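Local coordinates for sporulation inhibitor of replication protein SirA (Bacillus subtilis, PDB 4TPS) that inhibits initiation of DNA replication during sporulation by preventing DnaA from associating with the origin, or by binding DnaA domain I and blocking its interaction with DnaD, at residues 13-21 against 55-63; 89-100 against 110-121. All coordinates share one frame; numbering follows the deposited sequence.

Contact 1: residues 13-21 against 55-63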
loop_
_atom_site.group_PDB
_atom_site.type_symbol
_atom_site.label_atom_id
_atom_site.label_comp_id
_atom_site.label_asym_id
_atom_site.label_seq_id
_atom_site.Cartn_x
_atom_site.Cartn_y
_atom_site.Cartn_z
ATOM N N THR A 13 -0.723 -1.608 -11.116
ATOM C CA THR A 13 0.533 -0.907 -10.874
ATOM C C THR A 13 0.271 0.255 -9.949
ATOM O O THR A 13 -0.657 1.045 -10.164
ATOM C CB THR A 13 1.173 -0.474 -12.174
ATOM O OG1 THR A 13 1.347 -1.601 -13.045
ATOM C CG2 THR A 13 2.536 0.128 -11.967
ATOM N N TYR A 14 1.006 0.258 -8.825
ATOM C CA TYR A 14 0.897 1.355 -7.827
ATOM C C TYR A 14 2.234 2.057 -7.640
ATOM O O TYR A 14 3.292 1.471 -7.841
ATOM C CB TYR A 14 0.441 0.775 -6.469
ATOM C CG TYR A 14 -0.998 0.336 -6.418
ATOM C CD1 TYR A 14 -1.382 -0.935 -6.870
ATOM C CD2 TYR A 14 -1.950 1.133 -5.838
ATOM C CE1 TYR A 14 -2.697 -1.358 -6.759
ATOM C CE2 TYR A 14 -3.286 0.725 -5.723
ATOM C CZ TYR A 14 -3.654 -0.514 -6.202
ATOM O OH TYR A 14 -4.930 -0.928 -6.104
ATOM N N LEU A 15 2.137 3.344 -7.283
ATOM C CA LEU A 15 3.278 4.183 -6.985
ATOM C C LEU A 15 3.486 4.123 -5.458
ATOM O O LEU A 15 2.675 4.687 -4.686
ATOM C CB LEU A 15 3.003 5.600 -7.443
ATOM C CG LEU A 15 4.173 6.553 -7.348
ATOM C CD1 LEU A 15 5.418 5.991 -7.988
ATOM C CD2 LEU A 15 3.818 7.917 -7.920
ATOM N N ILE A 16 4.485 3.373 -5.042
ATOM C CA ILE A 16 4.698 3.070 -3.604
ATOM C C ILE A 16 5.503 4.225 -2.971
ATOM O O ILE A 16 6.444 4.755 -3.550
ATOM C CB ILE A 16 5.461 1.743 -3.400
ATOM C CG1 ILE A 16 4.818 0.577 -4.163
ATOM C CG2 ILE A 16 5.625 1.413 -1.905
ATOM C CD1 ILE A 16 3.378 0.347 -3.823
ATOM N N LYS A 17 5.091 4.636 -1.765
ATOM C CA LYS A 17 5.874 5.602 -1.041
ATOM C C LYS A 17 7.217 5.053 -0.674
ATOM O O LYS A 17 7.388 3.866 -0.283
ATOM C CB LYS A 17 5.121 6.047 0.194
ATOM C CG LYS A 17 3.899 6.920 -0.045
ATOM C CD LYS A 17 3.250 7.350 1.252
ATOM C CE LYS A 17 2.095 8.332 1.093
ATOM N NZ LYS A 17 1.520 8.583 2.440
ATOM N N GLU A 18 8.209 5.934 -0.789
ATOM C CA GLU A 18 9.587 5.632 -0.457
ATOM C C GLU A 18 9.789 4.913 0.888
ATOM O O GLU A 18 10.520 3.943 0.981
ATOM C CB GLU A 18 10.350 6.971 -0.443
ATOM C CG GLU A 18 10.696 7.470 -1.842
ATOM C CD GLU A 18 9.643 8.265 -2.617
ATOM O OE1 GLU A 18 8.441 8.184 -2.290
ATOM O OE2 GLU A 18 10.040 8.962 -3.604
ATOM N N GLU A 19 9.070 5.358 1.920
ATOM C CA GLU A 19 9.277 4.781 3.223
ATOM C C GLU A 19 8.934 3.294 3.233
ATOM O O GLU A 19 9.582 2.479 3.874
ATOM C CB GLU A 19 8.436 5.580 4.246
ATOM C CG GLU A 19 8.392 5.042 5.628
ATOM C CD GLU A 19 7.591 5.945 6.559
ATOM O OE1 GLU A 19 6.536 6.527 6.128
ATOM O OE2 GLU A 19 8.017 6.064 7.741
ATOM N N PHE A 20 7.834 2.956 2.562
ATOM C CA PHE A 20 7.375 1.557 2.510
ATOM C C PHE A 20 8.157 0.691 1.541
ATOM O O PHE A 20 8.399 -0.489 1.828
ATOM C CB PHE A 20 5.862 1.565 2.253
ATOM C CG PHE A 20 5.123 2.045 3.472
ATOM C CD1 PHE A 20 4.833 1.149 4.487
ATOM C CD2 PHE A 20 4.806 3.380 3.632
ATOM C CE1 PHE A 20 4.227 1.603 5.668
ATOM C CE2 PHE A 20 4.228 3.813 4.808
ATOM C CZ PHE A 20 3.898 2.932 5.777
ATOM N N ALA A 21 8.573 1.289 0.442
ATOM C CA ALA A 21 9.466 0.585 -0.501
ATOM C C ALA A 21 10.734 0.116 0.211
ATOM O O ALA A 21 11.180 -1.040 0.067
ATOM C CB ALA A 21 9.764 1.456 -1.714
ATOM N N ILE A 55 -3.600 0.445 1.962
ATOM C CA ILE A 55 -3.179 0.731 0.570
ATOM C C ILE A 55 -3.158 2.207 0.254
ATOM O O ILE A 55 -2.175 2.719 -0.319
ATOM C CB ILE A 55 -4.070 -0.060 -0.409
ATOM C CG1 ILE A 55 -3.626 -1.526 -0.342
ATOM C CG2 ILE A 55 -3.958 0.498 -1.821
ATOM C CD1 ILE A 55 -4.571 -2.438 -1.071
ATOM N N GLN A 56 -4.172 2.940 0.684
ATOM C CA GLN A 56 -4.207 4.396 0.479
ATOM C C GLN A 56 -2.979 5.097 1.163
ATOM O O GLN A 56 -2.360 6.007 0.613
ATOM C CB GLN A 56 -5.550 4.962 1.007
ATOM C CG GLN A 56 -6.766 4.501 0.157
ATOM C CD GLN A 56 -8.173 4.852 0.716
ATOM O OE1 GLN A 56 -8.380 5.141 1.922
ATOM N NE2 GLN A 56 -9.167 4.801 -0.179
ATOM N N TYR A 57 -2.634 4.633 2.352
ATOM C CA TYR A 57 -1.550 5.189 3.122
ATOM C C TYR A 57 -0.174 4.965 2.519
ATOM O O TYR A 57 0.675 5.874 2.517
ATOM C CB TYR A 57 -1.647 4.705 4.572
ATOM C CG TYR A 57 -0.715 5.443 5.526
ATOM C CD1 TYR A 57 0.635 5.128 5.626
ATOM C CD2 TYR A 57 -1.189 6.473 6.316
ATOM C CE1 TYR A 57 1.484 5.837 6.517
ATOM C CE2 TYR A 57 -0.364 7.164 7.195
ATOM C CZ TYR A 57 0.952 6.851 7.294
ATOM O OH TYR A 57 1.806 7.484 8.175
ATOM N N ILE A 58 0.075 3.774 1.961
ATOM C CA ILE A 58 1.426 3.420 1.533
ATOM C C ILE A 58 1.709 3.777 0.071
ATOM O O ILE A 58 2.799 3.559 -0.390
ATOM C CB ILE A 58 1.743 1.914 1.766
ATOM C CG1 ILE A 58 0.940 1.006 0.800
ATOM C CG2 ILE A 58 1.464 1.521 3.244
ATOM C CD1 ILE A 58 1.457 -0.433 0.826
ATOM N N THR A 59 0.711 4.292 -0.628
ATOM C CA THR A 59 0.852 4.627 -2.020
ATOM C C THR A 59 0.659 6.123 -2.251
ATOM O O THR A 59 0.066 6.852 -1.419
ATOM C CB THR A 59 -0.146 3.811 -2.899
ATOM O OG1 THR A 59 -1.493 4.109 -2.561
ATOM C CG2 THR A 59 0.078 2.325 -2.756
ATOM N N GLN A 60 1.133 6.585 -3.415
ATOM C CA GLN A 60 1.015 7.988 -3.837
ATOM C C GLN A 60 -0.026 8.100 -4.924
ATOM O O GLN A 60 -0.190 7.169 -5.721
ATOM C CB GLN A 60 2.353 8.489 -4.413
ATOM C CG GLN A 60 3.485 8.349 -3.402
ATOM C CD GLN A 60 4.719 9.154 -3.759
ATOM O OE1 GLN A 60 4.925 9.497 -4.879
ATOM N NE2 GLN A 60 5.521 9.488 -2.761
ATOM N N PRO A 61 -0.681 9.248 -5.008
ATOM C CA PRO A 61 -1.568 9.487 -6.157
ATOM C C PRO A 61 -0.752 9.429 -7.469
ATOM O O PRO A 61 0.412 9.896 -7.533
ATOM C CB PRO A 61 -2.117 10.889 -5.922
ATOM C CG PRO A 61 -1.673 11.320 -4.610
ATOM C CD PRO A 61 -0.614 10.398 -4.085
ATOM N N ILE A 62 -1.378 8.907 -8.515
ATOM C CA ILE A 62 -0.697 8.917 -9.823
ATOM C C ILE A 62 -0.622 10.399 -10.310
ATOM O O ILE A 62 -1.569 11.102 -10.178
ATOM C CB ILE A 62 -1.476 8.038 -10.828
ATOM C CG1 ILE A 62 -1.622 6.571 -10.334
ATOM C CG2 ILE A 62 -0.846 8.093 -12.201
ATOM C CD1 ILE A 62 -0.324 5.861 -9.953
ATOM N N PRO A 63 0.530 10.873 -10.838
ATOM C CA PRO A 63 0.607 12.290 -11.289
ATOM C C PRO A 63 0.026 12.390 -12.681
ATOM O O PRO A 63 0.717 12.194 -13.668
ATOM C CB PRO A 63 2.130 12.609 -11.214
ATOM C CG PRO A 63 2.758 11.246 -11.423
ATOM C CD PRO A 63 1.847 10.210 -10.839
HETATM O O HOH W 1 -0.257 4.490 -6.353
HETATM O O HOH W 2 -1.349 8.579 0.715
#

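Contact 2: residues 89-100 against 110-121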
loop_
_atom_site.group_PDB
_atom_site.type_symbol
_atom_site.label_atom_id
_atom_site.label_comp_id
_atom_site.label_asym_id
_atom_site.label_seq_id
_atom_site.Cartn_x
_atom_site.Cartn_y
_atom_site.Cartn_z
ATOM N N ILE A 89 -2.857 1.174 -27.405
ATOM C CA ILE A 89 -1.860 1.095 -28.435
ATOM C C ILE A 89 -1.886 -0.225 -29.177
ATOM O O ILE A 89 -2.271 -1.254 -28.641
ATOM C CB ILE A 89 -0.426 1.320 -27.899
ATOM C CG1 ILE A 89 0.016 0.183 -26.981
ATOM C CG2 ILE A 89 -0.346 2.638 -27.165
ATOM C CD1 ILE A 89 1.419 0.335 -26.489
ATOM N N ALA A 90 -1.475 -0.176 -30.468
ATOM C CA ALA A 90 -1.253 -1.390 -31.263
ATOM C C ALA A 90 0.190 -1.323 -31.777
ATOM O O ALA A 90 0.623 -0.274 -32.222
ATOM C CB ALA A 90 -2.269 -1.542 -32.397
ATOM N N LEU A 91 0.954 -2.383 -31.544
ATOM C CA LEU A 91 2.339 -2.430 -31.985
ATOM C C LEU A 91 2.503 -2.510 -33.497
ATOM O O LEU A 91 1.655 -3.088 -34.172
ATOM C CB LEU A 91 3.010 -3.645 -31.374
ATOM C CG LEU A 91 3.175 -3.715 -29.873
ATOM C CD1 LEU A 91 3.897 -5.020 -29.560
ATOM C CD2 LEU A 91 4.001 -2.515 -29.469
ATOM N N PRO A 92 3.650 -1.972 -34.017
ATOM C CA PRO A 92 3.933 -2.102 -35.447
ATOM C C PRO A 92 3.988 -3.539 -35.853
ATOM O O PRO A 92 4.259 -4.441 -35.002
ATOM C CB PRO A 92 5.339 -1.534 -35.584
ATOM C CG PRO A 92 5.500 -0.580 -34.477
ATOM C CD PRO A 92 4.649 -1.098 -33.347
ATOM N N LYS A 93 3.757 -3.759 -37.143
ATOM C CA LYS A 93 3.870 -5.100 -37.748
ATOM C C LYS A 93 2.933 -6.093 -37.045
ATOM O O LYS A 93 3.239 -7.248 -36.958
ATOM C CB LYS A 93 5.332 -5.543 -37.755
ATOM C CG LYS A 93 6.203 -4.567 -38.544
ATOM C CD LYS A 93 7.668 -4.980 -38.582
ATOM C CE LYS A 93 8.504 -4.048 -39.461
ATOM N NZ LYS A 93 9.958 -4.152 -39.122
ATOM N N ALA A 94 1.773 -5.615 -36.564
ATOM C CA ALA A 94 0.763 -6.485 -35.930
ATOM C C ALA A 94 1.262 -7.347 -34.738
ATOM O O ALA A 94 0.807 -8.432 -34.514
ATOM C CB ALA A 94 0.090 -7.379 -36.952
ATOM N N LYS A 95 2.190 -6.847 -33.957
ATOM C CA LYS A 95 2.879 -7.679 -32.964
ATOM C C LYS A 95 2.188 -7.735 -31.617
ATOM O O LYS A 95 2.589 -8.522 -30.739
ATOM C CB LYS A 95 4.332 -7.177 -32.828
ATOM C CG LYS A 95 5.239 -7.447 -34.052
ATOM C CD LYS A 95 6.716 -7.223 -33.719
ATOM C CE LYS A 95 7.045 -5.900 -33.015
ATOM N NZ LYS A 95 6.611 -4.696 -33.813
ATOM N N GLY A 96 1.187 -6.879 -31.416
ATOM C CA GLY A 96 0.476 -6.870 -30.129
ATOM C C GLY A 96 -0.375 -5.655 -29.835
ATOM O O GLY A 96 -0.522 -4.747 -30.654
ATOM N N HIS A 97 -0.902 -5.637 -28.618
ATOM C CA HIS A 97 -1.881 -4.627 -28.189
ATOM C C HIS A 97 -1.740 -4.372 -26.705
ATOM O O HIS A 97 -1.496 -5.289 -25.965
ATOM C CB HIS A 97 -3.339 -5.087 -28.431
ATOM C CG HIS A 97 -3.638 -5.386 -29.844
ATOM N ND1 HIS A 97 -4.110 -4.451 -30.732
ATOM C CD2 HIS A 97 -3.515 -6.538 -30.526
ATOM C CE1 HIS A 97 -4.237 -5.015 -31.929
ATOM N NE2 HIS A 97 -3.896 -6.285 -31.820
ATOM N N ALA A 98 -1.970 -3.155 -26.269
ATOM C CA ALA A 98 -2.014 -2.889 -24.797
ATOM C C ALA A 98 -2.886 -1.705 -24.494
ATOM O O ALA A 98 -2.960 -0.757 -25.267
ATOM C CB ALA A 98 -0.629 -2.677 -24.215
ATOM N N THR A 99 -3.547 -1.799 -23.353
ATOM C CA THR A 99 -4.389 -0.785 -22.753
ATOM C C THR A 99 -3.810 -0.327 -21.458
ATOM O O THR A 99 -3.439 -1.171 -20.653
ATOM C CB THR A 99 -5.833 -1.354 -22.511
ATOM O OG1 THR A 99 -6.323 -1.987 -23.717
ATOM C CG2 THR A 99 -6.811 -0.250 -22.055
ATOM N N PHE A 100 -3.804 0.995 -21.264
ATOM C CA PHE A 100 -3.279 1.673 -20.038
ATOM C C PHE A 100 -4.401 2.506 -19.477
ATOM O O PHE A 100 -4.993 3.330 -20.207
ATOM C CB PHE A 100 -2.082 2.529 -20.448
ATOM C CG PHE A 100 -1.492 3.386 -19.336
ATOM C CD1 PHE A 100 -2.051 4.619 -19.030
ATOM C CD2 PHE A 100 -0.361 2.968 -18.656
ATOM C CE1 PHE A 100 -1.480 5.420 -18.055
ATOM C CE2 PHE A 100 0.181 3.779 -17.690
ATOM C CZ PHE A 100 -0.390 4.996 -17.396
ATOM N N VAL A 110 -3.554 -3.874 -19.527
ATOM C CA VAL A 110 -3.864 -5.175 -20.142
ATOM C C VAL A 110 -3.074 -5.255 -21.429
ATOM O O VAL A 110 -3.070 -4.345 -22.174
ATOM C CB VAL A 110 -5.403 -5.313 -20.423
ATOM C CG1 VAL A 110 -5.692 -6.627 -21.136
ATOM C CG2 VAL A 110 -6.193 -5.166 -19.139
ATOM N N ALA A 111 -2.364 -6.364 -21.655
ATOM C CA ALA A 111 -1.554 -6.538 -22.831
ATOM C C ALA A 111 -1.642 -7.914 -23.463
ATOM O O ALA A 111 -1.773 -8.888 -22.772
ATOM C CB ALA A 111 -0.098 -6.198 -22.535
ATOM N N SER A 112 -1.474 -7.959 -24.783
ATOM C CA SER A 112 -1.451 -9.207 -25.572
ATOM C C SER A 112 -0.392 -9.129 -26.651
ATOM O O SER A 112 -0.036 -8.055 -27.061
ATOM C CB SER A 112 -2.813 -9.499 -26.182
ATOM O OG SER A 112 -3.142 -8.567 -27.150
ATOM N N GLY A 113 0.047 -10.282 -27.140
ATOM C CA GLY A 113 1.098 -10.320 -28.109
ATOM C C GLY A 113 2.466 -10.189 -27.484
ATOM O O GLY A 113 2.681 -10.678 -26.376
ATOM N N ASP A 114 3.398 -9.591 -28.226
ATOM C CA ASP A 114 4.783 -9.447 -27.809
ATOM C C ASP A 114 4.840 -8.651 -26.501
ATOM O O ASP A 114 4.006 -7.724 -26.279
ATOM C CB ASP A 114 5.592 -8.732 -28.909
ATOM C CG ASP A 114 5.967 -9.648 -30.065
ATOM O OD1 ASP A 114 5.496 -10.834 -30.095
ATOM O OD2 ASP A 114 6.786 -9.181 -30.908
ATOM N N TYR A 115 5.789 -8.991 -25.628
ATOM C CA TYR A 115 6.011 -8.269 -24.368
ATOM C C TYR A 115 6.413 -6.819 -24.577
ATOM O O TYR A 115 6.331 -5.983 -23.625
ATOM C CB TYR A 115 7.073 -9.027 -23.535
ATOM C CG TYR A 115 6.524 -10.243 -22.807
ATOM C CD1 TYR A 115 5.559 -10.097 -21.816
ATOM C CD2 TYR A 115 6.992 -11.540 -23.077
ATOM C CE1 TYR A 115 5.072 -11.201 -21.122
ATOM C CE2 TYR A 115 6.497 -12.648 -22.377
ATOM C CZ TYR A 115 5.521 -12.465 -21.418
ATOM O OH TYR A 115 5.024 -13.517 -20.698
ATOM N N GLU A 116 6.800 -6.480 -25.801
ATOM C CA GLU A 116 6.934 -5.055 -26.169
ATOM C C GLU A 116 5.696 -4.196 -25.839
ATOM O O GLU A 116 5.827 -2.985 -25.593
ATOM C CB GLU A 116 7.301 -4.870 -27.650
ATOM C CG GLU A 116 7.676 -3.444 -27.971
ATOM C CD GLU A 116 8.848 -2.884 -27.111
ATOM O OE1 GLU A 116 9.815 -3.645 -26.832
ATOM O OE2 GLU A 116 8.808 -1.684 -26.704
ATOM N N ALA A 117 4.511 -4.816 -25.893
ATOM C CA ALA A 117 3.264 -4.085 -25.730
ATOM C C ALA A 117 3.201 -3.347 -24.371
ATOM O O ALA A 117 3.036 -2.142 -24.324
ATOM C CB ALA A 117 2.043 -5.021 -25.953
ATOM N N GLU A 118 3.334 -4.080 -23.288
ATOM C CA GLU A 118 3.350 -3.477 -21.950
ATOM C C GLU A 118 4.638 -2.692 -21.683
ATOM O O GLU A 118 4.615 -1.693 -20.952
ATOM C CB GLU A 118 3.088 -4.482 -20.792
ATOM C CG GLU A 118 4.000 -5.684 -20.692
ATOM C CD GLU A 118 3.396 -6.889 -21.382
ATOM O OE1 GLU A 118 3.254 -6.817 -22.634
ATOM O OE2 GLU A 118 3.074 -7.880 -20.698
ATOM N N THR A 119 5.728 -3.100 -22.348
ATOM C CA THR A 119 7.027 -2.481 -22.146
ATOM C C THR A 119 6.964 -1.005 -22.561
ATOM O O THR A 119 7.625 -0.171 -21.961
ATOM C CB THR A 119 8.113 -3.240 -22.926
ATOM O OG1 THR A 119 8.253 -4.555 -22.342
ATOM C CG2 THR A 119 9.432 -2.504 -22.857
ATOM N N ILE A 120 6.201 -0.693 -23.603
ATOM C CA ILE A 120 6.068 0.700 -24.022
ATOM C C ILE A 120 5.571 1.587 -22.839
ATOM O O ILE A 120 6.126 2.663 -22.570
ATOM C CB ILE A 120 5.182 0.832 -25.274
ATOM C CG1 ILE A 120 6.011 0.343 -26.500
ATOM C CG2 ILE A 120 4.732 2.250 -25.487
ATOM C CD1 ILE A 120 5.244 0.271 -27.764
ATOM N N PHE A 121 4.570 1.081 -22.122
ATOM C CA PHE A 121 4.045 1.790 -20.967
ATOM C C PHE A 121 5.016 1.752 -19.772
ATOM O O PHE A 121 5.218 2.764 -19.098
ATOM C CB PHE A 121 2.682 1.254 -20.594
ATOM C CG PHE A 121 1.595 1.552 -21.625
ATOM C CD1 PHE A 121 1.297 2.841 -21.971
ATOM C CD2 PHE A 121 0.850 0.538 -22.171
ATOM C CE1 PHE A 121 0.311 3.156 -22.898
ATOM C CE2 PHE A 121 -0.144 0.817 -23.103
ATOM C CZ PHE A 121 -0.405 2.132 -23.454
#

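Contact 1: residues 13-21 against 55-63
The side chain of K17 runs across the C-terminal turn of helix 45-58, and its amine donates to the backbone carbonyl of Y57, NZ to O 2.8 Å, lying in the plane of that carbonyl. An extended chain beyond CG carries the amine this far, and on the way CG passes CG of Q60 at 3.7 Å. The same NZ stands over the face of the Y57 ring, 4.9 Å from its centroid and 11° off the normal, a cation-pi contact added to the hydrogen bond. K17 thus grips the helix end twice, because its backbone N also donates to O of I58. Two residues away on each segment, N of Q60 donates to O of L15 at 2.8 Å, and a water links N of L15 to O of Q60.

F20 comes back toward the same helix end from the first turn of helix 18-23. CG2 of I58 sits over the centre of its ring, 3.5 Å from the centroid, a CH-pi contact made possible because CG2 lies beside the backbone N while CG1 takes the crowded position (chi1 70°). The rings of F20 and Y57 stand perpendicular, planes at 90°: CE2 of F20 comes to the edge of the Y57 ring, near its plane, 3.8 Å from CE1 of Y57. Deeper in, the methyl CG2 of T59 packs 3.9 Å from CD2 of Y14, while its OG1 donates a hydrogen bond to O of I55 and is also bonded to H105.

A chain of a different protein in the assembly reaches this surface: its aromatic side chains meet the rings of F20 and Y57, and the Y57 hydroxyl bonds to a polar side chain there. The start of helix 18-23 and the end of helix 45-58 are thus brought together where 59-60 lies, weakly bonded, beside strand 9-16 of the antiparallel sheet.

Contact 2: residues 89-100 against 110-121
Antiparallel strands 96-103 and 106-113 form a beta hairpin, and the helix that follows, 116-128, folds back over one of its faces, so that A98, I89 and F100 meet F121. The axes of segments 96-100 and 110-113 are almost exactly antiparallel, 4.6 Å apart at their closest. Paired bonds join H97 to S112 and T99 to V110, and the ladder ends where N of D114 donates to O of K95 at 2.8 Å. At the end of the ladder G96 faces G113 as a non-hydrogen-bonded pair with only 4.0 Å between their CA atoms; the two backbones meet there without side chains between them.

The F121 ring is the centrepiece of the packing. CB of F100 lies over its centre, 3.5 Å from the centroid and 13° off the normal, a CH-pi contact, whereas CB of A98 meets its edge near the ring plane, 3.7 Å from CE2. With CG of F100 anti to the backbone N (chi1 175°), the F100 ring lies beside that of F121, planes 29° apart and offset, with little overlap. The side chains of I89 and F121 point at each other, CG2 to CZ 3.7 Å. One residue earlier on the helix, I120 meets L91; the two run alongside in opposite senses, methyls CD2 of L91 and CD1 of I120 tightly packed at 3.5 Å, and CD1 of L91 rests near N of A117.

L71 of helix 64-75 touches both F100 and F121, extending the apolar layer. On the other hairpin face H97 and S112 lie side by side, and ND1 of H97 bonds to R88. Chemically the contact divides its work: backbone hydrogen bonds set the strand register, while aromatic and aliphatic carbons seal the helix to the sheet. CB of A98 lies 4.0 Å from CB of A117, and the small size of these alanines probably allows the close approach.

Both segments of contact 1 precede those of contact 2, so the two follow in series along the chain. Their centres lie 26 Å apart on opposite sides of the chain's centre, and their nearest atoms, about 6 Å apart, do not touch. What joins them is the antiparallel sheet, in which strand 9-16, part of contact 1, is the neighbour of strand 106-113, part of contact 2. Helix 64-75 begins just after contact 1 and runs on to pack against contact 2. A chain of a different protein reaches contact 1 but not contact 2. The pair therefore illustrates a single sheet carrying a partner-facing end at one side and a helix-covered hairpin at the other.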